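Local structure of farnesyl pyrophosphate synthase (Pseudomonas aeruginosa, 3ZOU) at residues V137-A148 and A184-L195. The protein catalyses the chain elongation of geranyl diphosphate with isopentenyl diphosphate to make farnesyl diphosphate, using magnesium ions. Numbering follows the deposited sequence.
Sequences VCLEMLTRLARA and ALIEASVRLGAL
Apolar packing joins Leu192 to Met141 and Leu195 to both Met141 and Val137. Leu192 CD1 lies 3.6 Å from Met141 O, and its CG meets Met141 CB. Met141 bends at its last torsion (chi3 83°), which brings CE to 3.6 Å from Leu192 O. Leu195 CD1 rests on Met141 CG and on Glu140 CG, 3.8 Å from each. Farther along, Leu145 CD1 touches Leu185 CD1, and Ala148 CB sits against Ala188 CB. The CA atoms come closest at Ala148 and Ala184, 5.0 Å apart. The two helices are nearly antiparallel (169°), with axes 9.1 Å apart, and belong to the all-helical prenyltransferase fold. Helix 67-85 packs on Met141 and Leu145, and the side chain of Leu185 is about 7 Å from the bound geranyl diphosphate. Helix 135-149 also packs on the second subunit through Leu139, Leu142 and Thr143.

The polar contacts lie along one side. Arg191 NH1 stands over the centre of the Arg144 guanidinium, 3.3 Å from Arg144 CZ, with the two planes 40° apart. Glu140 probably offsets this pairing of like charges. Its OE2 accepts a salt-bridging hydrogen bond from Arg144 NE (3.2 Å), and a water links the same oxygen to Arg191 NH1.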
ATOM      1  N   VAL A 137       9.855   3.460  16.596  1.00 13.79           N
ATOM      2  CA  VAL A 137      10.599   2.632  15.648  1.00 13.18           C
ATOM      3  C   VAL A 137       9.651   2.012  14.612  1.00 13.66           C
ATOM      4  O   VAL A 137       9.954   2.055  13.412  1.00 12.54           O
ATOM      5  CB  VAL A 137      11.485   1.565  16.313  1.00 15.28           C
ATOM      6  CG1 VAL A 137      12.112   0.667  15.288  1.00 16.19           C
ATOM      7  CG2 VAL A 137      12.541   2.245  17.170  1.00 15.91           C
ATOM      8  N   CYS A 138       8.524   1.471  15.055  1.00 12.73           N
ATOM      9  CA  CYS A 138       7.548   0.937  14.073  1.00 12.58           C
ATOM     10  C   CYS A 138       7.153   2.048  13.092  1.00 11.86           C
ATOM     11  O   CYS A 138       7.082   1.797  11.890  1.00 11.35           O
ATOM     12  CB  CYS A 138       6.314   0.436  14.764  1.00 12.69           C
ATOM     13  SG  CYS A 138       6.564  -0.918  15.951  1.00 14.42           S
ATOM     14  N   LEU A 139       6.944   3.238  13.584  1.00 12.03           N
ATOM     15  CA  LEU A 139       6.469   4.328  12.708  1.00 11.79           C
ATOM     16  C   LEU A 139       7.558   4.719  11.691  1.00 13.03           C
ATOM     17  O   LEU A 139       7.285   4.998  10.519  1.00 13.42           O
ATOM     18  CB  LEU A 139       6.002   5.509  13.515  1.00 12.88           C
ATOM     19  CG  LEU A 139       4.666   5.315  14.176  1.00 13.22           C
ATOM     20  CD1 LEU A 139       4.384   6.405  15.202  1.00 14.17           C
ATOM     21  CD2 LEU A 139       3.540   5.363  13.156  1.00 13.10           C
ATOM     22  N   GLU A 140       8.807   4.728  12.152  1.00 13.27           N
ATOM     23  CA  GLU A 140       9.936   5.018  11.268  1.00 14.19           C
ATOM     24  C   GLU A 140      10.085   3.948  10.182  1.00 11.46           C
ATOM     25  O   GLU A 140      10.342   4.268   9.001  1.00 11.93           O
ATOM     26  CB  GLU A 140      11.254   5.236  12.086  1.00 15.22           C
ATOM     27  CG  GLU A 140      12.403   5.603  11.205  1.00 19.26           C
ATOM     28  CD  GLU A 140      12.327   6.962  10.520  1.00 22.77           C
ATOM     29  OE1 GLU A 140      11.420   7.827  10.788  1.00 29.57           O
ATOM     30  OE2 GLU A 140      13.180   7.223   9.625  1.00 27.61           O
ATOM     31  N   MET A 141       9.889   2.709  10.556  1.00 10.16           N
ATOM     32  CA  MET A 141       9.932   1.570   9.587  1.00  9.80           C
ATOM     33  C   MET A 141       8.862   1.787   8.512  1.00  8.95           C
ATOM     34  O   MET A 141       9.094   1.589   7.336  1.00  8.96           O
ATOM     35  CB  MET A 141       9.735   0.209  10.310  1.00 10.68           C
ATOM     36  CG  MET A 141      10.912  -0.121  11.210  1.00 11.12           C
ATOM     37  SD  MET A 141      10.590  -1.560  12.223  1.00 13.98           S
ATOM     38  CE  MET A 141      11.001  -2.811  11.078  1.00 14.30           C
ATOM     39  N   LEU A 142       7.682   2.135   8.963  1.00  9.39           N
ATOM     40  CA  LEU A 142       6.532   2.360   8.036  1.00 10.18           C
ATOM     41  C   LEU A 142       6.751   3.542   7.132  1.00 10.97           C
ATOM     42  O   LEU A 142       6.513   3.434   5.949  1.00 11.45           O
ATOM     43  CB  LEU A 142       5.291   2.610   8.844  1.00 10.94           C
ATOM     44  CG  LEU A 142       4.711   1.387   9.409  1.00 12.46           C
ATOM     45  CD1 LEU A 142       4.006   1.593  10.760  1.00 13.69           C
ATOM     46  CD2 LEU A 142       3.716   0.811   8.416  1.00 12.17           C
ATOM     47  N   THR A 143       7.233   4.656   7.703  1.00 10.41           N
ATOM     48  CA  THR A 143       7.600   5.819   6.917  1.00 10.30           C
ATOM     49  C   THR A 143       8.578   5.447   5.852  1.00 10.64           C
ATOM     50  O   THR A 143       8.465   5.786   4.648  1.00 10.63           O
ATOM     51  CB  THR A 143       8.221   6.891   7.828  1.00 11.73           C
ATOM     52  OG1 THR A 143       7.182   7.461   8.583  1.00 13.70           O
ATOM     53  CG2 THR A 143       8.896   7.993   7.029  1.00 13.66           C
ATOM     54  N   ARG A 144       9.631   4.753   6.247  1.00 10.26           N
ATOM     55  CA  ARG A 144      10.690   4.471   5.276  1.00 12.88           C
ATOM     56  C   ARG A 144      10.207   3.529   4.208  1.00 12.08           C
ATOM     57  O   ARG A 144      10.507   3.689   3.022  1.00 10.69           O
ATOM     58  CB  ARG A 144      11.904   3.903   6.002  1.00 16.74           C
ATOM     59  CG  ARG A 144      12.596   4.971   6.859  1.00 24.18           C
ATOM     60  CD  ARG A 144      13.491   5.806   5.960  1.00 33.46           C
ATOM     61  NE  ARG A 144      14.092   6.953   6.580  1.00 43.15           N
ATOM     62  CZ  ARG A 144      15.174   7.551   6.080  1.00 44.16           C
ATOM     63  NH1 ARG A 144      15.788   7.054   4.985  1.00 42.10           N
ATOM     64  NH2 ARG A 144      15.668   8.609   6.700  1.00 47.83           N
ATOM     65  N   LEU A 145       9.429   2.515   4.579  1.00 11.23           N
ATOM     66  CA  LEU A 145       8.946   1.578   3.576  1.00  9.97           C
ATOM     67  C   LEU A 145       7.965   2.272   2.583  1.00 10.01           C
ATOM     68  O   LEU A 145       7.999   2.016   1.405  1.00 10.28           O
ATOM     69  CB  LEU A 145       8.276   0.386   4.199  1.00 11.49           C
ATOM     70  CG  LEU A 145       7.984  -0.711   3.145  1.00 13.40           C
ATOM     71  CD1 LEU A 145       9.200  -1.165   2.381  1.00 14.72           C
ATOM     72  CD2 LEU A 145       7.339  -1.932   3.783  1.00 16.87           C
ATOM     73  N   ALA A 146       7.110   3.102   3.132  1.00  9.23           N
ATOM     74  CA  ALA A 146       6.095   3.787   2.258  1.00  9.73           C
ATOM     75  C   ALA A 146       6.790   4.707   1.305  1.00  9.85           C
ATOM     76  O   ALA A 146       6.435   4.751   0.148  1.00  9.55           O
ATOM     77  CB  ALA A 146       5.104   4.560   3.089  1.00 10.97           C
ATOM     78  N   ARG A 147       7.821   5.415   1.766  1.00  9.60           N
ATOM     79  CA  ARG A 147       8.577   6.304   0.863  1.00 11.15           C
ATOM     80  C   ARG A 147       9.358   5.519  -0.173  1.00 10.94           C
ATOM     81  O   ARG A 147       9.365   5.840  -1.380  1.00 12.21           O
ATOM     82  CB  ARG A 147       9.547   7.186   1.612  1.00 13.04           C
ATOM     83  CG  ARG A 147       8.974   8.163   2.549  1.00 20.90           C
ATOM     84  CD  ARG A 147      10.131   8.943   3.222  1.00 25.79           C
ATOM     85  NE  ARG A 147       9.665  10.007   4.125  1.00 32.04           N
ATOM     86  CZ  ARG A 147      10.378  10.544   5.125  1.00 38.98           C
ATOM     87  NH1 ARG A 147      11.606  10.116   5.426  1.00 44.10           N
ATOM     88  NH2 ARG A 147       9.846  11.515   5.859  1.00 38.80           N
ATOM     89  N   ALA A 148       9.957   4.422   0.270  1.00  9.88           N
ATOM     90  CA  ALA A 148      10.722   3.612  -0.663  1.00  9.50           C
ATOM     91  C   ALA A 148       9.890   2.891  -1.675  1.00  9.74           C
ATOM     92  O   ALA A 148      10.377   2.575  -2.782  1.00 10.85           O
ATOM     93  CB  ALA A 148      11.532   2.579   0.113  1.00  9.34           C
ATOM     94  N   ALA A 184      15.793   1.774  -4.004  1.00  9.40           N
ATOM     95  CA  ALA A 184      15.055   2.273  -2.883  1.00  9.02           C
ATOM     96  C   ALA A 184      14.663   1.137  -1.922  1.00  8.95           C
ATOM     97  O   ALA A 184      14.740   1.312  -0.710  1.00  9.59           O
ATOM     98  CB  ALA A 184      13.798   3.027  -3.344  1.00 10.98           C
ATOM     99  N   LEU A 185      14.184   0.068  -2.470  1.00  8.46           N
ATOM    100  CA  LEU A 185      13.658  -1.030  -1.658  1.00  8.78           C
ATOM    101  C   LEU A 185      14.837  -1.798  -1.038  1.00  8.54           C
ATOM    102  O   LEU A 185      14.676  -2.318   0.083  1.00  8.76           O
ATOM    103  CB  LEU A 185      12.696  -1.876  -2.462  1.00  9.32           C
ATOM    104  CG  LEU A 185      12.032  -3.000  -1.689  1.00 10.18           C
ATOM    105  CD1 LEU A 185      11.186  -2.521  -0.558  1.00 11.59           C
ATOM    106  CD2 LEU A 185      11.150  -3.832  -2.658  1.00 10.13           C
ATOM    107  N   ILE A 186      15.948  -1.925  -1.772  1.00  8.56           N
ATOM    108  CA  ILE A 186      17.162  -2.535  -1.179  1.00  9.59           C
ATOM    109  C   ILE A 186      17.603  -1.723   0.018  1.00  8.93           C
ATOM    110  O   ILE A 186      17.885  -2.274   1.130  1.00 10.24           O
ATOM    111  CB  ILE A 186      18.236  -2.718  -2.255  1.00 10.30           C
ATOM    112  CG1 ILE A 186      17.818  -3.863  -3.161  1.00 11.25           C
ATOM    113  CG2 ILE A 186      19.614  -2.927  -1.629  1.00 10.10           C
ATOM    114  CD1 ILE A 186      18.551  -3.878  -4.453  1.00 15.69           C
ATOM    115  N   GLU A 187      17.654  -0.424  -0.126  1.00  8.73           N
ATOM    116  CA  GLU A 187      18.041   0.500   0.913  1.00  9.52           C
ATOM    117  C   GLU A 187      17.083   0.381   2.099  1.00  9.59           C
ATOM    118  O   GLU A 187      17.451   0.343   3.260  1.00 10.85           O
ATOM    119  CB  GLU A 187      18.242   1.955   0.428  1.00 11.29           C
ATOM    120  CG  GLU A 187      19.394   2.057  -0.541  1.00 14.83           C
ATOM    121  CD  GLU A 187      19.281   3.082  -1.647  1.00 21.35           C
ATOM    122  OE1 GLU A 187      18.710   4.140  -1.343  1.00 24.72           O
ATOM    123  OE2 GLU A 187      19.816   2.790  -2.781  1.00 21.25           O
ATOM    124  N   ALA A 188      15.796   0.287   1.816  1.00  8.76           N
ATOM    125  CA  ALA A 188      14.798   0.152   2.879  1.00  8.38           C
ATOM    126  C   ALA A 188      14.903  -1.152   3.626  1.00  8.42           C
ATOM    127  O   ALA A 188      14.618  -1.206   4.803  1.00  9.36           O
ATOM    128  CB  ALA A 188      13.360   0.264   2.242  1.00  8.69           C
ATOM    129  N   SER A 189      15.304  -2.199   2.920  1.00  9.11           N
ATOM    130  CA  SER A 189      15.439  -3.516   3.560  1.00  8.58           C
ATOM    131  C   SER A 189      16.545  -3.430   4.627  1.00  9.88           C
ATOM    132  O   SER A 189      16.373  -3.870   5.740  1.00  9.14           O
ATOM    133  CB  SER A 189      15.811  -4.575   2.523  1.00  9.21           C
ATOM    134  OG  SER A 189      14.720  -4.706   1.577  1.00  9.39           O
ATOM    135  N   VAL A 190      17.666  -2.877   4.229  1.00  9.23           N
ATOM    136  CA  VAL A 190      18.765  -2.627   5.183  1.00  9.22           C
ATOM    137  C   VAL A 190      18.341  -1.678   6.346  1.00 10.45           C
ATOM    138  O   VAL A 190      18.608  -1.931   7.527  1.00 10.01           O
ATOM    139  CB  VAL A 190      20.004  -2.121   4.440  1.00 10.81           C
ATOM    140  CG1 VAL A 190      21.040  -1.538   5.388  1.00 12.80           C
ATOM    141  CG2 VAL A 190      20.558  -3.226   3.556  1.00 10.57           C
ATOM    142  N   ARG A 191      17.676  -0.571   6.026  1.00  9.94           N
ATOM    143  CA  ARG A 191      17.284   0.401   7.010  1.00 10.10           C
ATOM    144  C   ARG A 191      16.301  -0.240   8.002  1.00 10.36           C
ATOM    145  O   ARG A 191      16.428  -0.041   9.215  1.00 11.11           O
ATOM    146  CB  ARG A 191      16.612   1.658   6.324  1.00 12.07           C
ATOM    147  CG  ARG A 191      16.009   2.655   7.297  1.00 14.09           C
ATOM    148  CD  ARG A 191      16.975   3.215   8.305  1.00 16.44           C
ATOM    149  NE  ARG A 191      18.101   3.844   7.657  1.00 19.28           N
ATOM    150  CZ  ARG A 191      18.267   5.164   7.459  1.00 22.73           C
ATOM    151  NH1 ARG A 191      17.437   6.046   7.975  1.00 20.01           N
ATOM    152  NH2 ARG A 191      19.339   5.593   6.802  1.00 21.81           N
ATOM    153  N   LEU A 192      15.316  -1.003   7.518  1.00  9.54           N
ATOM    154  CA  LEU A 192      14.325  -1.593   8.403  1.00 10.39           C
ATOM    155  C   LEU A 192      14.959  -2.639   9.327  1.00  9.75           C
ATOM    156  O   LEU A 192      14.587  -2.706  10.487  1.00 10.37           O
ATOM    157  CB  LEU A 192      13.190  -2.190   7.591  1.00 10.38           C
ATOM    158  CG  LEU A 192      11.993  -1.274   7.427  1.00 11.25           C
ATOM    159  CD1 LEU A 192      12.304   0.048   6.783  1.00 11.53           C
ATOM    160  CD2 LEU A 192      10.896  -2.000   6.648  1.00 12.00           C
ATOM    161  N   GLY A 193      15.857  -3.447   8.770  1.00 10.43           N
ATOM    162  CA  GLY A 193      16.550  -4.431   9.642  1.00 10.84           C
ATOM    163  C   GLY A 193      17.372  -3.710  10.681  1.00 12.17           C
ATOM    164  O   GLY A 193      17.378  -4.111  11.852  1.00 12.26           O
ATOM    165  N   ALA A 194      18.020  -2.614  10.299  1.00 11.26           N
ATOM    166  CA  ALA A 194      18.837  -1.833  11.231  1.00 10.74           C
ATOM    167  C   ALA A 194      17.949  -1.257  12.321  1.00 11.59           C
ATOM    168  O   ALA A 194      18.255  -1.253  13.497  1.00 13.25           O
ATOM    169  CB  ALA A 194      19.595  -0.752  10.499  1.00 11.29           C
ATOM    170  N   LEU A 195      16.760  -0.750  11.943  1.00 10.28           N
ATOM    171  CA  LEU A 195      15.870  -0.211  12.935  1.00 10.60           C
ATOM    172  C   LEU A 195      15.393  -1.286  13.916  1.00 12.72           C
ATOM    173  O   LEU A 195      15.207  -0.994  15.086  1.00 13.11           O
ATOM    174  CB  LEU A 195      14.672   0.492  12.202  1.00 11.01           C
ATOM    175  CG  LEU A 195      14.993   1.833  11.535  1.00 10.97           C
ATOM    176  CD1 LEU A 195      13.896   2.194  10.569  1.00 11.25           C
ATOM    177  CD2 LEU A 195      15.223   2.950  12.558  1.00 12.23           C
TER
HETATM  178  O   HOH W   1      15.265   5.765   9.760  1.00 20.85           O